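Side-chain contacts in stress-induced protein 1 (Caenorhabditis elegans, PDB 4YE0), which probably binds unfolded proteins as a chaperone of the small heat shock protein family, whose alpha-crystallin domain makes up most of this chain: residues Q11-K16 with F59-D64; L27-N30 with V35-I38; E39-V44 with F50-F55. All blocks are in the same frame, centred on the assembly; numbering follows the deposited sequence.

Contact 1. Residues Q11-K16 with F59-D64; sequences QKFCVK and FTLPKD
Phe59 and Val15 reach toward each other from opposite directions. Phe59 CZ comes to 3.6 Å from Val15 CG1, while Phe59 CE1 lies 3.7 Å from Val15 CG2, which means that the CE1-CZ end of the ring touches both methyls of the valine. Phe59 also packs on Leu36 and Ile38 of its own sheet. Thr60 turns the other way, and beyond it the strand ends. Leu61 then sends one methyl, CD1, to within 3.6 Å of Phe13 CE2, the two side chains crossing at about a right angle. Pro62 follows with its own ring: CD sits 3.7 Å from Phe13 CE1 and CG a little farther out, near CD1. Leu61 thus packs at the CE2-CZ atoms of the phenylalanine and Pro62 at its CD1-CE1 atoms, and the ring can extend into this position because its CG stands opposite the backbone N (chi1 -178°). No hydrogen bond crosses between the segments; what joins them is apolar packing, largely buried. Strand 12-18 of one sheet packs on the end of strand 49-60 and the loop after it through side chains alone, as in the beta-sandwich core of the alpha-crystallin domain.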
ATOM      1  N   GLN A  11       9.515 -26.597  15.444  1.00 75.41           N
ATOM      2  CA  GLN A  11      10.732 -26.574  14.647  1.00 80.26           C
ATOM      3  C   GLN A  11      11.146 -25.143  14.330  1.00 70.51           C
ATOM      4  O   GLN A  11      12.258 -24.722  14.653  1.00 61.92           O
ATOM      5  CB  GLN A  11      10.520 -27.359  13.345  1.00 91.45           C
ATOM      6  CG  GLN A  11      11.793 -27.965  12.773  1.00100.01           C
ATOM      7  CD  GLN A  11      12.453 -28.944  13.731  1.00100.94           C
ATOM      8  OE1 GLN A  11      13.667 -28.909  13.930  1.00104.58           O
ATOM      9  NE2 GLN A  11      11.651 -29.811  14.341  1.00 99.88           N
ATOM     10  N   LYS A  12      10.242 -24.404  13.696  1.00 67.20           N
ATOM     11  CA  LYS A  12      10.538 -23.063  13.212  1.00 66.20           C
ATOM     12  C   LYS A  12       9.329 -22.149  13.317  1.00 60.95           C
ATOM     13  O   LYS A  12       8.201 -22.601  13.504  1.00 62.76           O
ATOM     14  CB  LYS A  12      10.986 -23.113  11.746  1.00 72.89           C
ATOM     15  CG  LYS A  12      12.253 -23.917  11.489  1.00 79.44           C
ATOM     16  CD  LYS A  12      12.830 -23.630  10.106  1.00 81.05           C
ATOM     17  CE  LYS A  12      13.821 -22.470  10.125  1.00 77.79           C
ATOM     18  NZ  LYS A  12      15.171 -22.884  10.611  1.00 70.07           N
ATOM     19  N   PHE A  13       9.596 -20.854  13.203  1.00 56.74           N
ATOM     20  CA  PHE A  13       8.564 -19.846  13.020  1.00 55.00           C
ATOM     21  C   PHE A  13       8.822 -19.215  11.663  1.00 57.30           C
ATOM     22  O   PHE A  13       9.973 -19.007  11.283  1.00 57.87           O
ATOM     23  CB  PHE A  13       8.648 -18.789  14.118  1.00 45.97           C
ATOM     24  CG  PHE A  13       7.577 -17.742  14.033  1.00 54.07           C
ATOM     25  CD1 PHE A  13       6.307 -17.993  14.531  1.00 52.20           C
ATOM     26  CD2 PHE A  13       7.838 -16.505  13.458  1.00 54.35           C
ATOM     27  CE1 PHE A  13       5.315 -17.032  14.454  1.00 53.20           C
ATOM     28  CE2 PHE A  13       6.850 -15.539  13.381  1.00 53.99           C
ATOM     29  CZ  PHE A  13       5.586 -15.803  13.881  1.00 54.08           C
ATOM     30  N   CYS A  14       7.760 -18.925  10.923  1.00 60.20           N
ATOM     31  CA  CYS A  14       7.915 -18.327   9.606  1.00 59.17           C
ATOM     32  C   CYS A  14       6.755 -17.400   9.295  1.00 57.97           C
ATOM     33  O   CYS A  14       5.602 -17.713   9.580  1.00 60.72           O
ATOM     34  CB  CYS A  14       8.029 -19.409   8.533  1.00 61.86           C
ATOM     35  SG  CYS A  14       9.022 -18.912   7.107  1.00 73.86           S
ATOM     36  N   VAL A  15       7.081 -16.246   8.731  1.00 58.62           N
ATOM     37  CA  VAL A  15       6.087 -15.321   8.224  1.00 53.74           C
ATOM     38  C   VAL A  15       6.474 -14.996   6.785  1.00 53.76           C
ATOM     39  O   VAL A  15       7.660 -14.960   6.456  1.00 50.32           O
ATOM     40  CB  VAL A  15       6.032 -14.043   9.083  1.00 57.47           C
ATOM     41  CG1 VAL A  15       5.197 -12.971   8.408  1.00 60.19           C
ATOM     42  CG2 VAL A  15       5.463 -14.361  10.455  1.00 60.25           C
ATOM     43  N   LYS A  16       5.475 -14.785   5.933  1.00 54.04           N
ATOM     44  CA  LYS A  16       5.705 -14.379   4.549  1.00 55.52           C
ATOM     45  C   LYS A  16       4.805 -13.205   4.190  1.00 52.43           C
ATOM     46  O   LYS A  16       3.592 -13.289   4.365  1.00 52.81           O
ATOM     47  CB  LYS A  16       5.445 -15.546   3.598  1.00 58.30           C
ATOM     48  CG  LYS A  16       6.635 -16.474   3.429  1.00 60.07           C
ATOM     49  CD  LYS A  16       6.350 -17.560   2.401  1.00 68.03           C
ATOM     50  CE  LYS A  16       7.627 -18.237   1.920  1.00 73.97           C
ATOM     51  NZ  LYS A  16       8.084 -19.300   2.857  1.00 80.30           N
ATOM     52  N   PHE A  59       3.592  -7.851  14.726  1.00 37.79           N
ATOM     53  CA  PHE A  59       3.097  -8.981  15.506  1.00 41.56           C
ATOM     54  C   PHE A  59       4.082  -9.404  16.580  1.00 39.01           C
ATOM     55  O   PHE A  59       5.262  -9.045  16.551  1.00 41.39           O
ATOM     56  CB  PHE A  59       2.728 -10.170  14.611  1.00 49.68           C
ATOM     57  CG  PHE A  59       3.626 -10.341  13.429  1.00 53.20           C
ATOM     58  CD1 PHE A  59       4.788 -11.085  13.529  1.00 58.36           C
ATOM     59  CD2 PHE A  59       3.306  -9.760  12.211  1.00 61.50           C
ATOM     60  CE1 PHE A  59       5.619 -11.245  12.437  1.00 59.56           C
ATOM     61  CE2 PHE A  59       4.131  -9.915  11.113  1.00 62.64           C
ATOM     62  CZ  PHE A  59       5.291 -10.657  11.227  1.00 61.52           C
ATOM     63  N   THR A  60       3.566 -10.152  17.547  1.00 43.79           N
ATOM     64  CA  THR A  60       4.349 -10.610  18.676  1.00 46.58           C
ATOM     65  C   THR A  60       4.761 -12.046  18.409  1.00 46.00           C
ATOM     66  O   THR A  60       3.913 -12.909  18.196  1.00 49.96           O
ATOM     67  CB  THR A  60       3.539 -10.531  19.983  1.00 48.62           C
ATOM     68  OG1 THR A  60       3.085  -9.186  20.186  1.00 55.25           O
ATOM     69  CG2 THR A  60       4.385 -10.960  21.175  1.00 42.55           C
ATOM     70  N   LEU A  61       6.070 -12.279  18.391  1.00 45.91           N
ATOM     71  CA  LEU A  61       6.625 -13.619  18.243  1.00 42.44           C
ATOM     72  C   LEU A  61       6.320 -14.445  19.485  1.00 47.10           C
ATOM     73  O   LEU A  61       6.258 -13.900  20.591  1.00 49.88           O
ATOM     74  CB  LEU A  61       8.146 -13.549  18.054  1.00 38.66           C
ATOM     75  CG  LEU A  61       8.745 -13.297  16.663  1.00 39.74           C
ATOM     76  CD1 LEU A  61       7.724 -12.899  15.606  1.00 42.35           C
ATOM     77  CD2 LEU A  61       9.858 -12.262  16.752  1.00 40.79           C
ATOM     78  N   PRO A  62       6.116 -15.763  19.308  1.00 46.29           N
ATOM     79  CA  PRO A  62       6.029 -16.666  20.450  1.00 45.71           C
ATOM     80  C   PRO A  62       7.252 -16.573  21.362  1.00 49.05           C
ATOM     81  O   PRO A  62       8.340 -16.191  20.913  1.00 47.14           O
ATOM     82  CB  PRO A  62       5.959 -18.049  19.802  1.00 44.13           C
ATOM     83  CG  PRO A  62       5.355 -17.818  18.462  1.00 43.41           C
ATOM     84  CD  PRO A  62       5.718 -16.418  18.047  1.00 44.76           C
ATOM     85  N   LYS A  63       7.060 -16.933  22.629  1.00 53.30           N
ATOM     86  CA  LYS A  63       8.131 -16.937  23.633  1.00 57.78           C
ATOM     87  C   LYS A  63       9.220 -17.916  23.187  1.00 52.59           C
ATOM     88  O   LYS A  63      10.415 -17.709  23.420  1.00 53.69           O
ATOM     89  CB  LYS A  63       7.574 -17.361  25.001  1.00 65.63           C
ATOM     90  CG  LYS A  63       6.323 -16.610  25.461  1.00 76.18           C
ATOM     91  CD  LYS A  63       5.612 -17.331  26.598  1.00 89.26           C
ATOM     92  CE  LYS A  63       6.402 -17.256  27.895  1.00 97.41           C
ATOM     93  NZ  LYS A  63       5.625 -17.775  29.058  1.00105.03           N
ATOM     94  N   ASP A  64       8.754 -18.976  22.534  1.00 50.63           N
ATOM     95  CA  ASP A  64       9.552 -20.060  21.959  1.00 56.46           C
ATOM     96  C   ASP A  64      10.651 -19.661  20.948  1.00 52.89           C
ATOM     97  O   ASP A  64      11.618 -20.404  20.759  1.00 50.44           O
ATOM     98  CB  ASP A  64       8.563 -21.010  21.253  1.00 63.43           C
ATOM     99  CG  ASP A  64       9.032 -22.449  21.208  1.00 68.43           C
ATOM    100  OD1 ASP A  64      10.154 -22.752  21.663  1.00 75.47           O
ATOM    101  OD2 ASP A  64       8.251 -23.290  20.711  1.00 73.49           O
TER

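Contact 2. Residues L27-N30 with V35-I38; sequences LKVN and VLTI
Val29 and Leu36 are brought together by matching first torsions: in the valine CG1 stands opposite the backbone N (chi1 -180°), and in the leucine CG does the same (chi1 -166°). These strands form a beta hairpin, 27-32 with 35-45, and run almost exactly antiparallel. Val29 CG1 and Leu36 CD1 approach obliquely to 4.1 Å, a diagonal contact on the face of the sheet that also carries Ile38. The direct partner of Val29 in the ladder is Ile38, a non-hydrogen-bonded pair, and here Val29 CG2 lies 4.3 Å from Ile38 CG1, so the valine uses one methyl for each neighbour. All three turn toward strand 79-85 of the other sheet: Val29 and Ile38 touch Met80, and Leu36 and Ile38 touch Ile82. Asn30 and Thr37, a hydrogen-bonded pair, project from the opposite face. There the Thr37 hydroxyl makes a weak hydrogen bond to Gln58 on the next strand.

The example shows how a hairpin can serve two environments at once while one backbone pattern continues beneath both. Around the non-hydrogen-bonded Val29-Ile38 pair, CA-H groups point at carbonyl oxygens: Ile38 CA lies 3.3 Å from Lys28 O, and Val29 CA 3.4 Å from Thr37 O. The carbonyl of Asn30 receives a further contact of this kind from Leu36, whose CD1 methyl also comes to 3.6 Å from Asn30 O. The Asn30-Thr37 pair itself is closed by two hydrogen bonds of equal length, Asn30 N to Thr37 O at 2.9 Å and Thr37 N to Asn30 O at 2.9 Å, each nearly straight.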
ATOM      1  N   LEU A  27      12.219  -0.522   2.844  1.00 38.62           N
ATOM      2  CA  LEU A  27      11.692  -1.450   3.831  1.00 36.56           C
ATOM      3  C   LEU A  27      12.525  -1.480   5.098  1.00 39.03           C
ATOM      4  O   LEU A  27      13.749  -1.383   5.054  1.00 43.95           O
ATOM      5  CB  LEU A  27      11.600  -2.849   3.233  1.00 36.26           C
ATOM      6  CG  LEU A  27      10.527  -2.961   2.152  1.00 35.93           C
ATOM      7  CD1 LEU A  27      10.813  -4.150   1.252  1.00 38.39           C
ATOM      8  CD2 LEU A  27       9.131  -3.058   2.764  1.00 34.75           C
ATOM      9  N   LYS A  28      11.831  -1.609   6.224  1.00 40.43           N
ATOM     10  CA  LYS A  28      12.437  -1.692   7.545  1.00 37.73           C
ATOM     11  C   LYS A  28      11.886  -2.906   8.264  1.00 29.04           C
ATOM     12  O   LYS A  28      10.682  -3.157   8.231  1.00 31.17           O
ATOM     13  CB  LYS A  28      12.083  -0.452   8.375  1.00 47.08           C
ATOM     14  CG  LYS A  28      13.129   0.648   8.373  1.00 57.61           C
ATOM     15  CD  LYS A  28      12.976   1.549   9.593  1.00 67.16           C
ATOM     16  CE  LYS A  28      14.155   2.498   9.748  1.00 73.43           C
ATOM     17  NZ  LYS A  28      14.095   3.640   8.793  1.00 78.12           N
ATOM     18  N   VAL A  29      12.767  -3.652   8.921  1.00 30.15           N
ATOM     19  CA  VAL A  29      12.350  -4.715   9.819  1.00 32.54           C
ATOM     20  C   VAL A  29      13.023  -4.469  11.160  1.00 32.97           C
ATOM     21  O   VAL A  29      14.249  -4.396  11.246  1.00 32.54           O
ATOM     22  CB  VAL A  29      12.722  -6.112   9.289  1.00 30.74           C
ATOM     23  CG1 VAL A  29      12.256  -7.180  10.270  1.00 29.95           C
ATOM     24  CG2 VAL A  29      12.099  -6.336   7.920  1.00 28.02           C
ATOM     25  N   ASN A  30      12.206  -4.327  12.197  1.00 32.48           N
ATOM     26  CA  ASN A  30      12.697  -4.047  13.531  1.00 33.29           C
ATOM     27  C   ASN A  30      12.160  -5.053  14.535  1.00 29.25           C
ATOM     28  O   ASN A  30      11.036  -5.542  14.400  1.00 32.36           O
ATOM     29  CB  ASN A  30      12.318  -2.620  13.940  1.00 36.47           C
ATOM     30  CG  ASN A  30      13.055  -1.567  13.132  1.00 37.29           C
ATOM     31  OD1 ASN A  30      12.450  -0.812  12.375  1.00 47.34           O
ATOM     32  ND2 ASN A  30      14.370  -1.515  13.284  1.00 35.35           N
ATOM     33  N   VAL A  35       8.406  -8.204  19.841  1.00 36.89           N
ATOM     34  CA  VAL A  35       7.543  -7.528  18.875  1.00 36.40           C
ATOM     35  C   VAL A  35       8.297  -7.235  17.572  1.00 33.60           C
ATOM     36  O   VAL A  35       9.301  -6.523  17.556  1.00 26.40           O
ATOM     37  CB  VAL A  35       6.920  -6.249  19.471  1.00 42.39           C
ATOM     38  CG1 VAL A  35       6.068  -5.525  18.435  1.00 41.65           C
ATOM     39  CG2 VAL A  35       6.078  -6.606  20.693  1.00 47.70           C
ATOM     40  N   LEU A  36       7.790  -7.811  16.487  1.00 33.07           N
ATOM     41  CA  LEU A  36       8.373  -7.674  15.169  1.00 31.44           C
ATOM     42  C   LEU A  36       7.551  -6.695  14.334  1.00 27.70           C
ATOM     43  O   LEU A  36       6.341  -6.868  14.171  1.00 34.05           O
ATOM     44  CB  LEU A  36       8.406  -9.046  14.492  1.00 34.19           C
ATOM     45  CG  LEU A  36       9.280  -9.177  13.251  1.00 37.12           C
ATOM     46  CD1 LEU A  36      10.745  -9.009  13.609  1.00 37.19           C
ATOM     47  CD2 LEU A  36       9.047 -10.528  12.599  1.00 41.82           C
ATOM     48  N   THR A  37       8.221  -5.675  13.811  1.00 23.64           N
ATOM     49  CA  THR A  37       7.600  -4.615  13.031  1.00 27.80           C
ATOM     50  C   THR A  37       8.206  -4.556  11.633  1.00 31.81           C
ATOM     51  O   THR A  37       9.417  -4.406  11.493  1.00 31.93           O
ATOM     52  CB  THR A  37       7.823  -3.254  13.724  1.00 31.60           C
ATOM     53  OG1 THR A  37       7.287  -3.305  15.053  1.00 36.70           O
ATOM     54  CG2 THR A  37       7.148  -2.129  12.959  1.00 37.73           C
ATOM     55  N   ILE A  38       7.363  -4.677  10.608  1.00 36.31           N
ATOM     56  CA  ILE A  38       7.789  -4.512   9.222  1.00 37.28           C
ATOM     57  C   ILE A  38       7.121  -3.276   8.640  1.00 33.69           C
ATOM     58  O   ILE A  38       5.895  -3.155   8.675  1.00 39.27           O
ATOM     59  CB  ILE A  38       7.414  -5.723   8.347  1.00 40.75           C
ATOM     60  CG1 ILE A  38       7.975  -7.016   8.948  1.00 43.58           C
ATOM     61  CG2 ILE A  38       7.912  -5.518   6.923  1.00 40.94           C
ATOM     62  CD1 ILE A  38       7.017  -7.732   9.874  1.00 43.76           C
TER

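Contact 3. Residues E39-V44 with F50-F55; sequences EGHHEV and FSKRSF. With SO4 (sulfate ion), chain C.
Arg53 bends across its strand partner His42 to reach the bound sulfate. Its CB starts 4.2 Å from His42 CB; then the chain turns at chi3 (-63°), bringing NE near His42 CD2 and CZ to 3.4 Å from that same carbon. Arg53 NH2 lies over one face of the imidazole, 3.2 Å from His42 CD2, and also hydrogen-bonds Ala21 O; the guanidinium stacks flat on the ring, the planes 13° apart. Arg53 NH1 donates to sulfate O3 at 3.0 Å, with a weaker bond to O2. That O2 also receives Ser51 OG at 2.6 Å and a short, bent bond from His42 NE2. His42 ND1 bonds Glu26, so both ring nitrogens face acceptors, consistent with a charged imidazole. With an alanine in place of His42, the guanidinium would probably lose its stacking surface, and Glu26 and the sulfate a histidine partner. The sulfate, probably from the crystallisation liquor, marks a spot where an anion can bind in the crystal. Along the backbone, pairs Gly40-Phe55, His42-Arg53 and Val44-Ser51 hydrogen-bond strands 35-45 and 49-60 into a hairpin. On its outer edge, Phe50 to Phe55 pair in an antiparallel ladder with a strand of the second subunit, carrying the sheet across the interface.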
ATOM      1  N   GLU A  39       7.933  -2.379   8.087  1.00 30.58           N
ATOM      2  CA  GLU A  39       7.462  -1.106   7.553  1.00 34.05           C
ATOM      3  C   GLU A  39       7.953  -0.880   6.132  1.00 35.50           C
ATOM      4  O   GLU A  39       9.087  -1.215   5.795  1.00 37.65           O
ATOM      5  CB  GLU A  39       7.958   0.053   8.423  1.00 39.02           C
ATOM      6  CG  GLU A  39       7.154   0.261   9.689  1.00 48.21           C
ATOM      7  CD  GLU A  39       7.624   1.460  10.493  1.00 58.66           C
ATOM      8  OE1 GLU A  39       7.922   2.515   9.893  1.00 61.84           O
ATOM      9  OE2 GLU A  39       7.687   1.348  11.734  1.00 67.45           O
ATOM     10  N   GLY A  40       7.092  -0.287   5.318  1.00 37.57           N
ATOM     11  CA  GLY A  40       7.446   0.134   3.970  1.00 39.83           C
ATOM     12  C   GLY A  40       6.998   1.565   3.757  1.00 40.23           C
ATOM     13  O   GLY A  40       5.878   1.924   4.121  1.00 38.40           O
ATOM     14  N   HIS A  41       7.874   2.391   3.196  1.00 40.50           N
ATOM     15  CA  HIS A  41       7.511   3.756   2.836  1.00 44.59           C
ATOM     16  C   HIS A  41       8.069   4.123   1.471  1.00 47.26           C
ATOM     17  O   HIS A  41       9.285   4.127   1.261  1.00 47.07           O
ATOM     18  CB  HIS A  41       7.981   4.763   3.886  1.00 49.81           C
ATOM     19  CG  HIS A  41       7.484   6.155   3.640  1.00 60.63           C
ATOM     20  ND1 HIS A  41       8.254   7.278   3.859  1.00 63.42           N
ATOM     21  CD2 HIS A  41       6.297   6.603   3.168  1.00 65.47           C
ATOM     22  CE1 HIS A  41       7.557   8.355   3.547  1.00 62.87           C
ATOM     23  NE2 HIS A  41       6.366   7.974   3.124  1.00 66.50           N
ATOM     24  N   HIS A  42       7.165   4.416   0.544  1.00 46.72           N
ATOM     25  CA  HIS A  42       7.533   4.907  -0.771  1.00 44.93           C
ATOM     26  C   HIS A  42       6.934   6.297  -0.953  1.00 49.55           C
ATOM     27  O   HIS A  42       5.746   6.504  -0.700  1.00 47.99           O
ATOM     28  CB  HIS A  42       7.029   3.956  -1.852  1.00 41.28           C
ATOM     29  CG  HIS A  42       7.056   4.542  -3.225  1.00 47.10           C
ATOM     30  ND1 HIS A  42       8.192   4.553  -4.007  1.00 51.88           N
ATOM     31  CD2 HIS A  42       6.092   5.152  -3.952  1.00 51.04           C
ATOM     32  CE1 HIS A  42       7.923   5.141  -5.159  1.00 52.22           C
ATOM     33  NE2 HIS A  42       6.656   5.513  -5.150  1.00 53.78           N
ATOM     34  N   GLU A  43       7.763   7.240  -1.391  1.00 52.79           N
ATOM     35  CA  GLU A  43       7.357   8.629  -1.556  1.00 56.31           C
ATOM     36  C   GLU A  43       8.070   9.214  -2.769  1.00 63.25           C
ATOM     37  O   GLU A  43       9.289   9.398  -2.753  1.00 66.45           O
ATOM     38  CB  GLU A  43       7.699   9.424  -0.296  1.00 62.28           C
ATOM     39  CG  GLU A  43       7.218  10.866  -0.301  1.00 71.51           C
ATOM     40  CD  GLU A  43       7.353  11.529   1.057  1.00 84.68           C
ATOM     41  OE1 GLU A  43       8.301  11.191   1.800  1.00 86.13           O
ATOM     42  OE2 GLU A  43       6.510  12.392   1.384  1.00 91.14           O
ATOM     43  N   VAL A  44       7.301   9.492  -3.820  1.00 68.12           N
ATOM     44  CA  VAL A  44       7.840   9.973  -5.090  1.00 72.35           C
ATOM     45  C   VAL A  44       7.243  11.331  -5.441  1.00 81.28           C
ATOM     46  O   VAL A  44       6.092  11.612  -5.116  1.00 75.11           O
ATOM     47  CB  VAL A  44       7.583   8.937  -6.220  1.00 71.27           C
ATOM     48  CG1 VAL A  44       6.865   9.545  -7.428  1.00 72.21           C
ATOM     49  CG2 VAL A  44       8.890   8.277  -6.641  1.00 72.24           C
ATOM     50  N   PHE A  50       2.167  14.012  -6.978  1.00 65.85           N
ATOM     51  CA  PHE A  50       3.041  13.055  -6.297  1.00 57.74           C
ATOM     52  C   PHE A  50       2.337  11.760  -5.902  1.00 50.10           C
ATOM     53  O   PHE A  50       1.111  11.664  -5.939  1.00 49.71           O
ATOM     54  CB  PHE A  50       3.708  13.701  -5.071  1.00 59.70           C
ATOM     55  CG  PHE A  50       2.825  13.786  -3.861  1.00 65.55           C
ATOM     56  CD1 PHE A  50       2.737  12.719  -2.973  1.00 68.71           C
ATOM     57  CD2 PHE A  50       2.100  14.938  -3.593  1.00 67.60           C
ATOM     58  CE1 PHE A  50       1.929  12.794  -1.852  1.00 68.58           C
ATOM     59  CE2 PHE A  50       1.290  15.020  -2.472  1.00 69.42           C
ATOM     60  CZ  PHE A  50       1.204  13.946  -1.601  1.00 71.22           C
ATOM     61  N   SER A  51       3.143  10.771  -5.526  1.00 46.92           N
ATOM     62  CA  SER A  51       2.659   9.466  -5.100  1.00 49.55           C
ATOM     63  C   SER A  51       3.346   9.048  -3.806  1.00 52.97           C
ATOM     64  O   SER A  51       4.540   9.282  -3.610  1.00 54.69           O
ATOM     65  CB  SER A  51       2.920   8.419  -6.178  1.00 50.89           C
ATOM     66  OG  SER A  51       2.572   7.127  -5.713  1.00 55.91           O
ATOM     67  N   LYS A  52       2.581   8.404  -2.936  1.00 52.28           N
ATOM     68  CA  LYS A  52       3.035   8.082  -1.597  1.00 48.75           C
ATOM     69  C   LYS A  52       2.329   6.802  -1.152  1.00 42.85           C
ATOM     70  O   LYS A  52       1.114   6.688  -1.285  1.00 45.23           O
ATOM     71  CB  LYS A  52       2.717   9.267  -0.682  1.00 53.79           C
ATOM     72  CG  LYS A  52       3.060   9.108   0.791  1.00 62.07           C
ATOM     73  CD  LYS A  52       2.562  10.332   1.561  1.00 67.77           C
ATOM     74  CE  LYS A  52       2.481  10.098   3.065  1.00 74.01           C
ATOM     75  NZ  LYS A  52       3.684  10.607   3.789  1.00 74.61           N
ATOM     76  N   ARG A  53       3.105   5.837  -0.663  1.00 40.95           N
ATOM     77  CA  ARG A  53       2.599   4.541  -0.213  1.00 43.02           C
ATOM     78  C   ARG A  53       3.265   4.182   1.093  1.00 40.11           C
ATOM     79  O   ARG A  53       4.404   4.564   1.340  1.00 41.31           O
ATOM     80  CB  ARG A  53       2.942   3.436  -1.207  1.00 49.67           C
ATOM     81  CG  ARG A  53       2.069   3.366  -2.437  1.00 54.23           C
ATOM     82  CD  ARG A  53       2.296   2.046  -3.161  1.00 57.36           C
ATOM     83  NE  ARG A  53       3.658   1.888  -3.670  1.00 54.40           N
ATOM     84  CZ  ARG A  53       4.136   2.499  -4.752  1.00 52.24           C
ATOM     85  NH1 ARG A  53       3.384   3.343  -5.447  1.00 56.27           N
ATOM     86  NH2 ARG A  53       5.385   2.279  -5.143  1.00 46.12           N
ATOM     87  N   SER A  54       2.564   3.404   1.905  1.00 41.54           N
ATOM     88  CA  SER A  54       3.031   3.064   3.236  1.00 43.31           C
ATOM     89  C   SER A  54       2.335   1.822   3.737  1.00 41.52           C
ATOM     90  O   SER A  54       1.185   1.554   3.378  1.00 44.20           O
ATOM     91  CB  SER A  54       2.738   4.206   4.208  1.00 49.83           C
ATOM     92  OG  SER A  54       3.670   5.257   4.066  1.00 58.03           O
ATOM     93  N   PHE A  55       3.038   1.065   4.568  1.00 41.85           N
ATOM     94  CA  PHE A  55       2.399   0.044   5.379  1.00 42.11           C
ATOM     95  C   PHE A  55       3.235  -0.233   6.618  1.00 41.62           C
ATOM     96  O   PHE A  55       4.447  -0.007   6.634  1.00 41.45           O
ATOM     97  CB  PHE A  55       2.131  -1.243   4.579  1.00 41.59           C
ATOM     98  CG  PHE A  55       3.276  -2.218   4.575  1.00 45.69           C
ATOM     99  CD1 PHE A  55       4.229  -2.186   3.564  1.00 43.64           C
ATOM    100  CD2 PHE A  55       3.392  -3.182   5.571  1.00 48.11           C
ATOM    101  CE1 PHE A  55       5.282  -3.087   3.555  1.00 44.55           C
ATOM    102  CE2 PHE A  55       4.444  -4.083   5.566  1.00 48.74           C
ATOM    103  CZ  PHE A  55       5.390  -4.036   4.556  1.00 45.04           C
TER
HETATM  104  S   SO4 C 901       4.751   5.395  -8.035  1.00 66.01           S
HETATM  105  O1  SO4 C 901       6.171   5.064  -8.302  1.00 74.25           O
HETATM  106  O2  SO4 C 901       4.614   5.837  -6.632  1.00 67.89           O
HETATM  107  O3  SO4 C 901       3.900   4.204  -8.263  1.00 65.14           O
HETATM  108  O4  SO4 C 901       4.323   6.493  -8.933  1.00 55.51           O

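How the contacts relate
Taken together, the three contacts show how chemistry follows position in a beta-sandwich. Contact 1 is the core contact, apolar and without backbone bonds, because it spans two sheets. Contacts 2 and 3 are hairpin ladders within one sheet and share strand 35-45; both are partly buried. Contact 2 has one apolar and one more polar face, while contact 3 adds charged groups and a bound anion where the sheet reaches the second subunit. Strand 49-60 serves both contacts 1 and 3, whose centres lie about 27 Å apart. Contact 2 touches each of the others: Leu36 N probably hydrogen-bonds Phe59 O, and Lys28 N probably hydrogen-bonds Glu39 O.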